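Side-chain contact in 350aa long hypothetical aspartate-semialdehyde dehydrogenase (Sulfolobus tokodaii, PDB 2EP5), which probably reduces malonyl-CoA to malonate semialdehyde with NADPH, as a member of the aspartate-semialdehyde dehydrogenase family: residues Asn186-Phe190 against Met191-Gly195. Sequence-based numbering, arbitrary orientation.
Sequences NGISF and MAIEG
S189 N-caps the single-turn helix 190-193, and the F190 ring and E194 chain, four residues apart, pack on each other across the turn in a local contact. The turn belongs to the dimerisation domain, in the loop that follows strand 171-178, and it is buried largely against a second subunit. Serine suits the cap because its short hydroxyl reaches forward to the amide of A192, in the first turn: S189 OG accepts from A192 N at 3.1 Å. Its first torsion sets OG between the backbone N and the carbonyl carbon, facing that amide, and A192 CB lies 3.3 Å from S189 OG. S189 O receives two weak bonds, from A192 N and I193 N, whereas E194 N donates to F190 O at 3.1 Å, the i+4 bond of the turn. Beside the cap, the branched I188 and I193 meet through their CG2 methyls, 3.8 Å apart, and both also pack on V180 and R237. Across the turn, CG of E194 lies over one face of the F190 ring, with CB near CE1; the carboxylate lies near CZ, its plane turned 19° from that of the ring, and OE2 makes a long, weak ion pair with R241 of the second subunit. I193 of that subunit also packs on F190. Replacing F190 by an alanine would probably leave E194 CG without the ring face it rests on and its carboxylate freer to swing. With chi1 at 89° and a bend at chi2, the E194 chain folds back over the ring in a CH-pi contact, CG lying 3.6 Å from the F190 centroid and 21° off the ring normal.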
ATOM      1  N   ASN A 186     -13.259  -6.825   6.500  1.00 29.49           N
ATOM      2  CA  ASN A 186     -12.183  -7.682   6.991  1.00 29.34           C
ATOM      3  C   ASN A 186     -11.992  -8.958   6.197  1.00 29.19           C
ATOM      4  O   ASN A 186     -11.259  -9.849   6.623  1.00 30.41           O
ATOM      5  CB  ASN A 186     -12.434  -8.053   8.457  1.00 29.57           C
ATOM      6  CG  ASN A 186     -12.439  -6.842   9.376  1.00 32.26           C
ATOM      7  OD1 ASN A 186     -13.185  -6.806  10.359  1.00 35.43           O
ATOM      8  ND2 ASN A 186     -11.601  -5.849   9.072  1.00 30.03           N
ATOM      9  N   GLY A 187     -12.641  -9.053   5.045  1.00 27.42           N
ATOM     10  CA  GLY A 187     -12.504 -10.254   4.251  1.00 26.56           C
ATOM     11  C   GLY A 187     -11.086 -10.565   3.796  1.00 26.54           C
ATOM     12  O   GLY A 187     -10.677 -11.727   3.792  1.00 26.94           O
ATOM     13  N   ILE A 188     -10.327  -9.538   3.427  1.00 24.84           N
ATOM     14  CA  ILE A 188      -8.969  -9.748   2.925  1.00 24.18           C
ATOM     15  C   ILE A 188      -7.874  -9.151   3.803  1.00 22.37           C
ATOM     16  O   ILE A 188      -7.939  -7.987   4.185  1.00 20.55           O
ATOM     17  CB  ILE A 188      -8.855  -9.173   1.510  1.00 23.01           C
ATOM     18  CG1 ILE A 188      -9.970  -9.773   0.647  1.00 22.86           C
ATOM     19  CG2 ILE A 188      -7.490  -9.478   0.919  1.00 21.82           C
ATOM     20  CD1 ILE A 188     -10.427  -8.871  -0.455  1.00 20.00           C
ATOM     21  N   SER A 189      -6.861  -9.956   4.109  1.00 21.74           N
ATOM     22  CA  SER A 189      -5.764  -9.496   4.955  1.00 22.25           C
ATOM     23  C   SER A 189      -4.785  -8.605   4.198  1.00 20.03           C
ATOM     24  O   SER A 189      -4.665  -8.675   2.979  1.00 18.76           O
ATOM     25  CB  SER A 189      -4.996 -10.682   5.543  1.00 20.88           C
ATOM     26  OG  SER A 189      -4.009 -11.140   4.633  1.00 22.11           O
ATOM     27  N   PHE A 190      -4.087  -7.763   4.944  1.00 18.66           N
ATOM     28  CA  PHE A 190      -3.100  -6.858   4.376  1.00 17.98           C
ATOM     29  C   PHE A 190      -1.967  -7.625   3.688  1.00 16.12           C
ATOM     30  O   PHE A 190      -1.518  -7.256   2.604  1.00 15.75           O
ATOM     31  CB  PHE A 190      -2.508  -5.990   5.485  1.00 15.43           C
ATOM     32  CG  PHE A 190      -1.394  -5.110   5.028  1.00 13.95           C
ATOM     33  CD1 PHE A 190      -1.658  -3.919   4.369  1.00 15.87           C
ATOM     34  CD2 PHE A 190      -0.078  -5.468   5.259  1.00 12.75           C
ATOM     35  CE1 PHE A 190      -0.623  -3.088   3.948  1.00 14.53           C
ATOM     36  CE2 PHE A 190       0.960  -4.645   4.841  1.00 15.30           C
ATOM     37  CZ  PHE A 190       0.686  -3.451   4.187  1.00 12.39           C
ATOM     38  N   MET A 191      -1.498  -8.671   4.352  1.00 16.44           N
ATOM     39  CA  MET A 191      -0.416  -9.505   3.848  1.00 19.19           C
ATOM     40  C   MET A 191      -0.752 -10.184   2.520  1.00 20.42           C
ATOM     41  O   MET A 191       0.117 -10.356   1.666  1.00 21.05           O
ATOM     42  CB  MET A 191      -0.071 -10.580   4.882  1.00 21.80           C
ATOM     43  CG  MET A 191       0.542 -10.053   6.176  1.00 24.51           C
ATOM     44  SD  MET A 191       2.161  -9.302   5.909  1.00 29.82           S
ATOM     45  CE  MET A 191       3.131 -10.747   5.511  1.00 27.49           C
ATOM     46  N   ALA A 192      -2.017 -10.551   2.345  1.00 19.86           N
ATOM     47  CA  ALA A 192      -2.451 -11.247   1.142  1.00 20.87           C
ATOM     48  C   ALA A 192      -2.608 -10.405  -0.111  1.00 21.94           C
ATOM     49  O   ALA A 192      -2.368 -10.896  -1.217  1.00 22.50           O
ATOM     50  CB  ALA A 192      -3.763 -11.983   1.418  1.00 21.14           C
ATOM     51  N   ILE A 193      -2.990  -9.142   0.043  1.00 21.14           N
ATOM     52  CA  ILE A 193      -3.229  -8.318  -1.133  1.00 21.25           C
ATOM     53  C   ILE A 193      -2.328  -7.106  -1.398  1.00 21.15           C
ATOM     54  O   ILE A 193      -2.116  -6.744  -2.553  1.00 21.47           O
ATOM     55  CB  ILE A 193      -4.712  -7.842  -1.146  1.00 18.70           C
ATOM     56  CG1 ILE A 193      -5.046  -7.182  -2.479  1.00 20.41           C
ATOM     57  CG2 ILE A 193      -4.953  -6.854  -0.020  1.00 16.75           C
ATOM     58  CD1 ILE A 193      -4.952  -8.121  -3.675  1.00 21.92           C
ATOM     59  N   GLU A 194      -1.795  -6.477  -0.360  1.00 21.30           N
ATOM     60  CA  GLU A 194      -0.972  -5.294  -0.580  1.00 23.37           C
ATOM     61  C   GLU A 194       0.214  -5.529  -1.522  1.00 20.50           C
ATOM     62  O   GLU A 194       0.959  -6.511  -1.398  1.00 18.81           O
ATOM     63  CB  GLU A 194      -0.514  -4.696   0.766  1.00 27.39           C
ATOM     64  CG  GLU A 194       0.779  -5.223   1.341  1.00 33.23           C
ATOM     65  CD  GLU A 194       1.989  -4.553   0.732  1.00 37.23           C
ATOM     66  OE1 GLU A 194       1.867  -3.368   0.345  1.00 40.26           O
ATOM     67  OE2 GLU A 194       3.059  -5.203   0.653  1.00 38.53           O
ATOM     68  N   GLY A 195       0.358  -4.612  -2.473  1.00 17.29           N
ATOM     69  CA  GLY A 195       1.414  -4.706  -3.459  1.00 19.88           C
ATOM     70  C   GLY A 195       1.264  -5.989  -4.251  1.00 20.01           C
ATOM     71  O   GLY A 195       2.231  -6.502  -4.800  1.00 20.69           O
TER